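Aminotransferase, class III (Deinococcus radiodurans, PDB 3I4J) probably acts as a pyridoxal-phosphate-dependent class III aminotransferase, transferring amino groups between substrates. Local coordinates at residues D33-R47 against D399-A411. The protein carries 1 engineered substitution. Numbering follows the deposited sequence.
Sequences DGSSGALVANIGHGR and DHLLLGPPLSITA
Ser-36 and Pro-406 meet where two loops of this fold type I pyridoxal-phosphate enzyme run together: residues 33-47, from the N-terminal part, which open with a type I turn from Asp-33 to Ser-36, and the Gly-404 to Ser-408 loop that leaves edge strand 400-403 of a C-terminal antiparallel sheet. OG of Ser-36 lies anti to its own carbonyl carbon (chi1 -53°), which turns it toward Gly-404 O. It donates to that oxygen at 2.7 Å, tilted 16° from the carbonyl plane. Two residues earlier, within the turn, Gly-34 O takes the Gly-404 N-H at 2.9 Å. The Pro-406 ring wedges in alongside: CD rests 3.4 Å from Ser-36 OG, while CG sits as close to Ala-41 O. Without the hydroxyl, as with an alanine here, Gly-404 O would probably lose this donor and a gap would open beside Pro-406 CD. Leu-39 reaches over with CD2 to touch CD2 of Leu-402, 4.4 Å away, an apolar contact that Leu-352 of the neighbouring strand also borders. Arg-239 links both loops, bonding to Pro-405 O and Asn-42 OD1. Val-40 packs on Thr-295 of the second subunit. Farther along, Leu-407 N donates to Asn-42 O at 2.8 Å. Leu-407 CB lies 3.3 Å from that same Asn-42 O.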
loop_
_atom_site.group_PDB
_atom_site.type_symbol
_atom_site.label_atom_id
_atom_site.label_comp_id
_atom_site.label_asym_id
_atom_site.label_seq_id
_atom_site.Cartn_x
_atom_site.Cartn_y
_atom_site.Cartn_z
ATOM N N ASP C 33 12.020 -21.174 -4.478
ATOM C CA ASP C 33 11.398 -19.929 -4.914
ATOM C C ASP C 33 12.160 -19.336 -6.095
ATOM O O ASP C 33 12.908 -18.366 -5.944
ATOM C CB ASP C 33 11.385 -18.931 -3.756
ATOM C CG ASP C 33 10.318 -17.875 -3.913
ATOM O OD1 ASP C 33 9.749 -17.753 -5.021
ATOM O OD2 ASP C 33 10.050 -17.162 -2.928
ATOM N N GLY C 34 11.950 -19.924 -7.267
ATOM C CA GLY C 34 12.638 -19.490 -8.475
ATOM C C GLY C 34 12.372 -18.074 -8.947
ATOM O O GLY C 34 13.140 -17.540 -9.743
ATOM N N SER C 35 11.292 -17.462 -8.471
ATOM C CA SER C 35 10.959 -16.097 -8.866
ATOM C C SER C 35 10.870 -15.162 -7.660
ATOM O O SER C 35 10.317 -14.064 -7.764
ATOM C CB SER C 35 9.632 -16.080 -9.622
ATOM O OG SER C 35 8.594 -16.595 -8.808
ATOM N N SER C 36 11.416 -15.600 -6.524
ATOM C CA SER C 36 11.397 -14.806 -5.291
ATOM C C SER C 36 9.975 -14.304 -5.060
ATOM O O SER C 36 9.761 -13.137 -4.717
ATOM C CB SER C 36 12.342 -13.608 -5.413
ATOM O OG SER C 36 13.646 -14.011 -5.799
ATOM N N GLY C 37 9.008 -15.199 -5.230
ATOM C CA GLY C 37 7.618 -14.813 -5.092
ATOM C C GLY C 37 7.276 -14.149 -6.417
ATOM O O GLY C 37 6.977 -14.820 -7.408
ATOM N N ALA C 38 7.332 -12.823 -6.434
ATOM C CA ALA C 38 7.071 -12.046 -7.643
ATOM C C ALA C 38 8.223 -11.051 -7.725
ATOM O O ALA C 38 8.012 -9.840 -7.814
ATOM C CB ALA C 38 5.735 -11.313 -7.526
ATOM N N LEU C 39 9.441 -11.590 -7.693
ATOM C CA LEU C 39 10.671 -10.808 -7.715
ATOM C C LEU C 39 10.663 -9.821 -6.553
ATOM O O LEU C 39 11.007 -8.648 -6.696
ATOM C CB LEU C 39 10.845 -10.089 -9.060
ATOM C CG LEU C 39 11.561 -10.955 -10.105
ATOM C CD1 LEU C 39 10.730 -12.183 -10.446
ATOM C CD2 LEU C 39 11.812 -10.134 -11.348
ATOM N N VAL C 40 10.276 -10.340 -5.391
ATOM C CA VAL C 40 10.184 -9.564 -4.159
ATOM C C VAL C 40 11.223 -9.966 -3.106
ATOM O O VAL C 40 11.912 -9.111 -2.549
ATOM C CB VAL C 40 8.779 -9.732 -3.505
ATOM C CG1 VAL C 40 8.765 -9.112 -2.109
ATOM C CG2 VAL C 40 7.713 -9.090 -4.372
ATOM N N ALA C 41 11.334 -11.267 -2.840
ATOM C CA ALA C 41 12.248 -11.774 -1.805
ATOM C C ALA C 41 13.716 -11.819 -2.214
ATOM O O ALA C 41 14.334 -12.887 -2.258
ATOM C CB ALA C 41 11.788 -13.160 -1.349
ATOM N N ASN C 42 14.278 -10.645 -2.464
ATOM C CA ASN C 42 15.663 -10.515 -2.904
ATOM C C ASN C 42 16.763 -11.066 -2.002
ATOM O O ASN C 42 17.804 -11.491 -2.501
ATOM C CB ASN C 42 15.962 -9.048 -3.216
ATOM C CG ASN C 42 15.226 -8.551 -4.450
ATOM O OD1 ASN C 42 14.370 -9.245 -5.003
ATOM N ND2 ASN C 42 15.549 -7.335 -4.878
ATOM N N ILE C 43 16.566 -11.058 -0.684
ATOM C CA ILE C 43 17.618 -11.568 0.189
ATOM C C ILE C 43 17.307 -12.919 0.822
ATOM O O ILE C 43 18.001 -13.368 1.737
ATOM C CB ILE C 43 17.987 -10.537 1.285
ATOM C CG1 ILE C 43 16.851 -10.386 2.301
ATOM C CG2 ILE C 43 18.280 -9.197 0.635
ATOM C CD1 ILE C 43 17.231 -9.515 3.499
ATOM N N GLY C 44 16.272 -13.578 0.313
ATOM C CA GLY C 44 15.909 -14.880 0.840
ATOM C C GLY C 44 14.923 -14.798 1.986
ATOM O O GLY C 44 14.667 -13.721 2.524
ATOM N N HIS C 45 14.376 -15.947 2.365
ATOM C CA HIS C 45 13.388 -16.004 3.432
ATOM C C HIS C 45 13.950 -16.369 4.802
ATOM O O HIS C 45 14.994 -17.014 4.909
ATOM C CB HIS C 45 12.296 -17.006 3.062
ATOM C CG HIS C 45 11.627 -16.717 1.755
ATOM N ND1 HIS C 45 11.941 -17.385 0.591
ATOM C CD2 HIS C 45 10.669 -15.819 1.427
ATOM C CE1 HIS C 45 11.202 -16.911 -0.397
ATOM N NE2 HIS C 45 10.422 -15.961 0.084
ATOM N N GLY C 46 13.237 -15.940 5.839
ATOM C CA GLY C 46 13.613 -16.246 7.211
ATOM C C GLY C 46 14.763 -15.487 7.846
ATOM O O GLY C 46 15.393 -16.009 8.769
ATOM N N ARG C 47 15.042 -14.271 7.383
ATOM C CA ARG C 47 16.138 -13.486 7.953
ATOM C C ARG C 47 15.774 -12.971 9.345
ATOM O O ARG C 47 15.017 -12.004 9.484
ATOM C CB ARG C 47 16.489 -12.288 7.062
ATOM C CG ARG C 47 16.666 -12.591 5.573
ATOM C CD ARG C 47 17.883 -13.446 5.234
ATOM N NE ARG C 47 19.159 -12.823 5.573
ATOM C CZ ARG C 47 20.226 -12.812 4.774
ATOM N NH1 ARG C 47 20.180 -13.374 3.575
ATOM N NH2 ARG C 47 21.362 -12.274 5.193
ATOM N N ASP C 399 3.171 -16.994 -22.973
ATOM C CA ASP C 399 4.261 -17.566 -23.753
ATOM C C ASP C 399 5.634 -17.183 -23.203
ATOM O O ASP C 399 6.660 -17.587 -23.748
ATOM C CB ASP C 399 4.148 -17.124 -25.215
ATOM C CG ASP C 399 3.758 -15.665 -25.355
ATOM O OD1 ASP C 399 4.399 -14.808 -24.712
ATOM O OD2 ASP C 399 2.807 -15.375 -26.112
ATOM N N HIS C 400 5.648 -16.406 -22.124
ATOM C CA HIS C 400 6.893 -15.969 -21.497
ATOM C C HIS C 400 7.011 -16.488 -20.072
ATOM O O HIS C 400 6.019 -16.595 -19.356
ATOM C CB HIS C 400 6.972 -14.440 -21.456
ATOM C CG HIS C 400 7.265 -13.808 -22.779
ATOM N ND1 HIS C 400 6.748 -14.286 -23.964
ATOM C CD2 HIS C 400 7.980 -12.703 -23.099
ATOM C CE1 HIS C 400 7.130 -13.501 -24.957
ATOM N NE2 HIS C 400 7.877 -12.533 -24.458
ATOM N N LEU C 401 8.235 -16.807 -19.671
ATOM C CA LEU C 401 8.503 -17.286 -18.324
ATOM C C LEU C 401 9.506 -16.321 -17.699
ATOM O O LEU C 401 10.589 -16.108 -18.242
ATOM C CB LEU C 401 9.091 -18.700 -18.366
ATOM C CG LEU C 401 9.428 -19.356 -17.021
ATOM C CD1 LEU C 401 8.184 -19.435 -16.145
ATOM C CD2 LEU C 401 9.987 -20.747 -17.269
ATOM N N LEU C 402 9.136 -15.722 -16.573
ATOM C CA LEU C 402 10.023 -14.787 -15.893
ATOM C C LEU C 402 10.655 -15.489 -14.695
ATOM O O LEU C 402 9.956 -16.030 -13.842
ATOM C CB LEU C 402 9.240 -13.547 -15.440
ATOM C CG LEU C 402 10.044 -12.336 -14.952
ATOM C CD1 LEU C 402 11.016 -11.894 -16.035
ATOM C CD2 LEU C 402 9.102 -11.194 -14.604
ATOM N N LEU C 403 11.983 -15.491 -14.646
ATOM C CA LEU C 403 12.706 -16.129 -13.554
ATOM C C LEU C 403 13.553 -15.112 -12.797
ATOM O O LEU C 403 14.019 -14.124 -13.358
ATOM C CB LEU C 403 13.603 -17.247 -14.095
ATOM C CG LEU C 403 12.912 -18.429 -14.784
ATOM C CD1 LEU C 403 13.950 -19.300 -15.488
ATOM C CD2 LEU C 403 12.137 -19.240 -13.754
ATOM N N GLY C 404 13.752 -15.366 -11.513
ATOM C CA GLY C 404 14.536 -14.457 -10.709
ATOM C C GLY C 404 14.527 -14.876 -9.257
ATOM O O GLY C 404 13.732 -14.371 -8.467
ATOM N N PRO C 405 15.403 -15.814 -8.878
ATOM C CA PRO C 405 15.489 -16.297 -7.501
ATOM C C PRO C 405 16.173 -15.255 -6.616
ATOM O O PRO C 405 16.668 -14.238 -7.109
ATOM C CB PRO C 405 16.314 -17.574 -7.644
ATOM C CG PRO C 405 17.270 -17.211 -8.755
ATOM C CD PRO C 405 16.361 -16.521 -9.751
ATOM N N PRO C 406 16.195 -15.485 -5.295
ATOM C CA PRO C 406 16.832 -14.543 -4.370
ATOM C C PRO C 406 18.297 -14.313 -4.728
ATOM O O PRO C 406 18.997 -15.242 -5.141
ATOM C CB PRO C 406 16.671 -15.231 -3.018
ATOM C CG PRO C 406 15.366 -15.955 -3.174
ATOM C CD PRO C 406 15.488 -16.549 -4.560
ATOM N N LEU C 407 18.754 -13.075 -4.565
ATOM C CA LEU C 407 20.130 -12.702 -4.871
ATOM C C LEU C 407 21.137 -13.481 -4.031
ATOM O O LEU C 407 22.327 -13.529 -4.351
ATOM C CB LEU C 407 20.311 -11.197 -4.651
ATOM C CG LEU C 407 19.875 -10.269 -5.791
ATOM C CD1 LEU C 407 18.586 -10.756 -6.411
ATOM C CD2 LEU C 407 19.747 -8.838 -5.278
ATOM N N SER C 408 20.643 -14.089 -2.958
ATOM C CA SER C 408 21.461 -14.881 -2.044
ATOM C C SER C 408 21.531 -16.365 -2.419
ATOM O O SER C 408 22.132 -17.166 -1.702
ATOM C CB SER C 408 20.897 -14.736 -0.629
ATOM O OG SER C 408 19.488 -14.904 -0.654
ATOM N N ILE C 409 20.918 -16.737 -3.538
ATOM C CA ILE C 409 20.919 -18.134 -3.975
ATOM C C ILE C 409 22.352 -18.619 -4.200
ATOM O O ILE C 409 23.200 -17.857 -4.660
ATOM C CB ILE C 409 20.099 -18.300 -5.273
ATOM C CG1 ILE C 409 19.961 -19.780 -5.624
ATOM C CG2 ILE C 409 20.758 -17.526 -6.415
ATOM C CD1 ILE C 409 18.951 -20.041 -6.725
ATOM N N THR C 410 22.622 -19.878 -3.862
ATOM C CA THR C 410 23.966 -20.437 -4.035
ATOM C C THR C 410 24.131 -21.061 -5.418
ATOM O O THR C 410 23.149 -21.292 -6.124
ATOM C CB THR C 410 24.272 -21.528 -2.980
ATOM O OG1 THR C 410 23.420 -22.658 -3.200
ATOM C CG2 THR C 410 24.037 -20.996 -1.574
ATOM N N ALA C 411 25.376 -21.331 -5.804
ATOM C CA ALA C 411 25.646 -21.944 -7.100
ATOM C C ALA C 411 24.951 -23.299 -7.196
ATOM O O ALA C 411 24.361 -23.635 -8.223
ATOM C CB ALA C 411 27.151 -22.110 -7.299
#